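PDB 6NST: branched-chain-amino-acid aminotransferase from Pseudomonas aeruginosa, which transfers the amino group between leucine, isoleucine or valine and 2-oxoglutarate, using pyridoxal 5'-phosphate as cofactor. Local coordinates for residues A[52-57]-A[218-223]; A[105-110]-A[115-120]. The protein carries 1 engineered substitution. All blocks are in the same frame, centred on the assembly; numbering follows the deposited sequence.

The centre of contact 1 is about 9 Å from the centre of the chain, and the contact is partly buried; contact 2 is at the surface, about 26 Å from that centre. Their centres are 29 Å apart and their nearest atoms about 12 Å, so they do not touch. Both reach the same antiparallel sheet, contact 1 through strand 51-53 and contact 2 through strand 118-126, and along the chain contact 2 is nested inside the loop that contact 1 closes. Contact 1 probably borders the cofactor site: a sulfate is bound at its helix start, and the I220 side chain is about 8 Å from that of K160, the probable cofactor lysine. Contact 2 is away from that site.

Contact 1. Residues A[52-57]-A[218-223]; sequences IFRLQA and NGITRN. With SO4 (sulfate ion), chain G.
An anion-binding helix start, with G219 at its N-cap, brings I220 and N223 against A57 and R54 at the beginning of helix 55-68. I220 makes the largest share of the seam. Its CG1 lies beside the backbone N (chi1 -66°), and the extended chain delivers CD1 to A57 CB at 3.7 Å, while its other branch, CG2, meets R54 CD at 3.9 Å. R54 then bends at chi3 and crosses N223 at about a right angle. Its NH1 donates to N223 OD1 at 3.2 Å, a nearly straight bond (171°) lying in the guanidinium plane, and W302 makes a cation-pi contact with the same arginine. At the helix start, the sulfate accepts I220 N on O1 at 2.9 Å, and T221 grips O4 twice, with N at 3.0 Å and OG1 at 2.7 Å. T257 OG1 and R61 NH2 also hydrogen-bond to the sulfate, which probably comes from the crystallisation liquor. Backbone N-H groups at a helix N-terminus, joined by a threonine and an arginine, are characteristic of the phosphate-binding cup in class-IV aminotransferases, so the sulfate probably marks where the pyridoxal phosphate group sits.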
# COMPACT_ATOMS: atom_id res chain seq x y z
N ILE A 52 -25.83 -34.73 -3.04
CA ILE A 52 -24.88 -33.64 -3.20
C ILE A 52 -25.31 -32.46 -2.33
O ILE A 52 -26.48 -32.06 -2.35
CB ILE A 52 -24.78 -33.22 -4.68
CG1 ILE A 52 -24.23 -34.38 -5.52
CG2 ILE A 52 -23.91 -31.99 -4.83
CD1 ILE A 52 -24.20 -34.08 -7.01
N PHE A 53 -24.37 -31.91 -1.57
CA PHE A 53 -24.67 -30.82 -0.66
C PHE A 53 -24.57 -29.49 -1.39
O PHE A 53 -23.50 -29.13 -1.90
CB PHE A 53 -23.73 -30.84 0.54
CG PHE A 53 -24.02 -29.75 1.54
CD1 PHE A 53 -25.17 -29.79 2.30
CD2 PHE A 53 -23.13 -28.71 1.72
CE1 PHE A 53 -25.44 -28.79 3.22
CE2 PHE A 53 -23.40 -27.71 2.64
CZ PHE A 53 -24.55 -27.75 3.39
N ARG A 54 -25.69 -28.77 -1.44
CA ARG A 54 -25.79 -27.46 -2.09
C ARG A 54 -25.24 -27.51 -3.52
O ARG A 54 -24.30 -26.81 -3.89
CB ARG A 54 -25.09 -26.38 -1.27
CG ARG A 54 -25.59 -26.30 0.16
CD ARG A 54 -25.29 -24.96 0.79
NE ARG A 54 -26.07 -23.89 0.17
CZ ARG A 54 -26.08 -22.63 0.60
NH1 ARG A 54 -25.35 -22.27 1.65
NH2 ARG A 54 -26.82 -21.72 -0.02
N LEU A 55 -25.86 -28.38 -4.32
CA LEU A 55 -25.48 -28.50 -5.72
C LEU A 55 -25.69 -27.18 -6.46
O LEU A 55 -24.86 -26.77 -7.27
CB LEU A 55 -26.28 -29.62 -6.38
CG LEU A 55 -26.08 -29.78 -7.89
CD1 LEU A 55 -24.62 -30.03 -8.20
CD2 LEU A 55 -26.95 -30.91 -8.43
N GLN A 56 -26.80 -26.49 -6.17
CA GLN A 56 -27.13 -25.26 -6.89
C GLN A 56 -26.12 -24.16 -6.60
O GLN A 56 -25.70 -23.44 -7.51
CB GLN A 56 -28.54 -24.81 -6.52
CG GLN A 56 -28.98 -23.49 -7.15
CD GLN A 56 -29.25 -23.60 -8.65
OE1 GLN A 56 -29.16 -24.68 -9.23
NE2 GLN A 56 -29.58 -22.47 -9.27
N ALA A 57 -25.70 -24.02 -5.34
CA ALA A 57 -24.77 -22.96 -4.98
C ALA A 57 -23.41 -23.17 -5.64
O ALA A 57 -22.75 -22.20 -6.03
CB ALA A 57 -24.62 -22.87 -3.46
N ASN A 218 -15.65 -16.00 -0.83
CA ASN A 218 -16.99 -16.13 -0.28
C ASN A 218 -17.35 -17.61 -0.27
O ASN A 218 -18.09 -18.11 -1.12
CB ASN A 218 -17.99 -15.31 -1.09
CG ASN A 218 -19.32 -15.12 -0.38
OD1 ASN A 218 -19.64 -15.84 0.57
ND2 ASN A 218 -20.10 -14.16 -0.84
N GLY A 219 -16.81 -18.32 0.72
CA GLY A 219 -16.95 -19.77 0.75
C GLY A 219 -18.38 -20.20 1.02
O GLY A 219 -19.08 -19.64 1.88
N ILE A 220 -18.83 -21.21 0.28
CA ILE A 220 -20.17 -21.75 0.47
C ILE A 220 -20.30 -22.36 1.86
O ILE A 220 -21.33 -22.21 2.52
CB ILE A 220 -20.51 -22.76 -0.64
CG1 ILE A 220 -20.61 -22.04 -1.99
CG2 ILE A 220 -21.80 -23.50 -0.32
CD1 ILE A 220 -20.93 -22.96 -3.15
N THR A 221 -19.25 -23.05 2.33
CA THR A 221 -19.28 -23.60 3.68
C THR A 221 -19.31 -22.48 4.72
O THR A 221 -19.97 -22.61 5.76
CB THR A 221 -18.06 -24.49 3.91
OG1 THR A 221 -17.94 -25.43 2.83
CG2 THR A 221 -18.20 -25.26 5.22
N ARG A 222 -18.60 -21.39 4.46
CA ARG A 222 -18.70 -20.21 5.31
C ARG A 222 -20.13 -19.69 5.35
O ARG A 222 -20.64 -19.31 6.41
CB ARG A 222 -17.74 -19.13 4.83
CG ARG A 222 -17.89 -17.79 5.51
CD ARG A 222 -17.09 -16.72 4.79
NE ARG A 222 -17.09 -15.45 5.51
CZ ARG A 222 -18.04 -14.53 5.39
NH1 ARG A 222 -19.07 -14.74 4.58
NH2 ARG A 222 -17.96 -13.41 6.09
N ASN A 223 -20.81 -19.68 4.20
CA ASN A 223 -22.18 -19.19 4.15
C ASN A 223 -23.13 -20.11 4.91
O ASN A 223 -24.09 -19.65 5.54
CB ASN A 223 -22.64 -19.05 2.69
CG ASN A 223 -24.06 -18.52 2.58
OD1 ASN A 223 -25.02 -19.28 2.66
ND2 ASN A 223 -24.19 -17.21 2.39
S SO4 G . -15.86 -23.56 -0.01
O1 SO4 G . -16.82 -22.91 -0.91
O2 SO4 G . -15.44 -24.82 -0.59
O3 SO4 G . -14.70 -22.69 0.17
O4 SO4 G . -16.50 -23.80 1.28

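Contact 2. Residues A[105-110]-A[115-120]; sequences GSEGMG and GLKVHV
G105 meets K117 and H119 just where strands 96-104 and 118-126 run out into the loop that joins them. Its N gives a short hydrogen bond of 2.6 Å to K117 O, approaching almost in line with the carbonyl, although the N-H itself is bent to 144°. G105 CA sits 3.4 Å from H119 CD2, obliquely to the ring. S106 turns from this partner to the second subunit, with which it makes backbone hydrogen bonds and where it packs on A4 of that subunit. E107 returns to the contact: its CB rests 3.3 Å from G115 O, and a bend at chi2 (67°) folds the chain back and brings the carboxylate to K117 N and CB, the two side chains crossing at a slant. OE1 takes a weak bond from K117 N at 3.3 Å and has K117 CB close by, while OE2 stands near the plane of the H119 ring at its edge, 4.1 Å from NE2. G108 follows with its N against L116 CD2 at 3.4 Å. M109 leaves the pairing, its O bonding to Y33 OH. Over one face of H119, toward the rim, K117 NZ sits 3.8 Å above the plane. The ring's ND1 is bonded to D13, but NE2 is buried here without a partner. E107 and D13 might favour a protonated imidazole and the nearby K117 amine would oppose it, so the charge of H119 probably depends on this balance.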
# COMPACT_ATOMS: atom_id res chain seq x y z
N GLY A 105 -9.65 -24.93 -24.48
CA GLY A 105 -9.10 -26.08 -25.17
C GLY A 105 -7.76 -25.78 -25.82
O GLY A 105 -7.10 -24.78 -25.53
N SER A 106 -7.35 -26.68 -26.71
CA SER A 106 -6.09 -26.53 -27.43
C SER A 106 -6.28 -25.98 -28.84
O SER A 106 -5.85 -26.59 -29.82
CB SER A 106 -5.36 -27.87 -27.47
OG SER A 106 -6.20 -28.88 -27.99
N GLU A 107 -6.92 -24.81 -28.95
CA GLU A 107 -7.15 -24.19 -30.25
C GLU A 107 -6.07 -23.18 -30.60
O GLU A 107 -5.43 -23.28 -31.65
CB GLU A 107 -8.54 -23.53 -30.28
CG GLU A 107 -9.68 -24.51 -30.52
CD GLU A 107 -9.87 -25.47 -29.37
OE1 GLU A 107 -9.61 -25.07 -28.22
OE2 GLU A 107 -10.29 -26.62 -29.61
N GLY A 108 -5.84 -22.19 -29.73
CA GLY A 108 -4.81 -21.21 -29.91
C GLY A 108 -3.73 -21.31 -28.84
O GLY A 108 -3.76 -22.16 -27.95
N MET A 109 -2.74 -20.42 -28.97
CA MET A 109 -1.62 -20.41 -28.03
C MET A 109 -1.19 -19.01 -27.61
O MET A 109 -0.23 -18.89 -26.85
CB MET A 109 -0.42 -21.16 -28.63
CG MET A 109 0.43 -21.88 -27.60
SD MET A 109 -0.55 -22.98 -26.55
CE MET A 109 0.72 -23.63 -25.48
N GLY A 110 -1.88 -17.96 -28.08
CA GLY A 110 -1.58 -16.61 -27.65
C GLY A 110 -2.45 -16.17 -26.49
O GLY A 110 -3.44 -16.82 -26.14
N GLY A 115 -10.08 -17.49 -30.49
CA GLY A 115 -10.80 -18.62 -31.04
C GLY A 115 -10.70 -19.85 -30.17
O GLY A 115 -10.63 -20.98 -30.67
N LEU A 116 -10.69 -19.64 -28.86
CA LEU A 116 -10.53 -20.73 -27.91
C LEU A 116 -11.86 -21.41 -27.63
O LEU A 116 -12.88 -20.74 -27.41
CB LEU A 116 -9.91 -20.22 -26.61
CG LEU A 116 -8.49 -19.67 -26.70
CD1 LEU A 116 -8.03 -19.13 -25.36
CD2 LEU A 116 -7.54 -20.74 -27.21
N LYS A 117 -11.85 -22.74 -27.63
CA LYS A 117 -13.03 -23.52 -27.30
C LYS A 117 -13.05 -23.81 -25.80
O LYS A 117 -12.02 -24.08 -25.19
CB LYS A 117 -13.06 -24.82 -28.09
CG LYS A 117 -14.37 -25.60 -27.97
CD LYS A 117 -14.35 -26.83 -28.86
CE LYS A 117 -15.65 -27.61 -28.75
NZ LYS A 117 -15.91 -28.08 -27.36
N VAL A 118 -14.25 -23.75 -25.22
CA VAL A 118 -14.45 -24.02 -23.80
C VAL A 118 -14.84 -25.47 -23.63
O VAL A 118 -15.80 -25.95 -24.25
CB VAL A 118 -15.52 -23.09 -23.21
CG1 VAL A 118 -15.74 -23.40 -21.75
CG2 VAL A 118 -15.12 -21.63 -23.39
N HIS A 119 -14.10 -26.19 -22.79
CA HIS A 119 -14.39 -27.57 -22.44
C HIS A 119 -14.78 -27.66 -20.97
O HIS A 119 -14.35 -26.84 -20.15
CB HIS A 119 -13.20 -28.48 -22.72
CG HIS A 119 -12.76 -28.47 -24.15
ND1 HIS A 119 -12.94 -29.55 -24.99
CD2 HIS A 119 -12.14 -27.52 -24.89
CE1 HIS A 119 -12.45 -29.26 -26.18
NE2 HIS A 119 -11.97 -28.03 -26.15
N VAL A 120 -15.58 -28.67 -20.63
CA VAL A 120 -16.06 -28.87 -19.26
C VAL A 120 -15.87 -30.33 -18.90
O VAL A 120 -16.24 -31.22 -19.67
CB VAL A 120 -17.53 -28.46 -19.11
CG1 VAL A 120 -18.00 -28.69 -17.68
CG2 VAL A 120 -17.74 -27.01 -19.51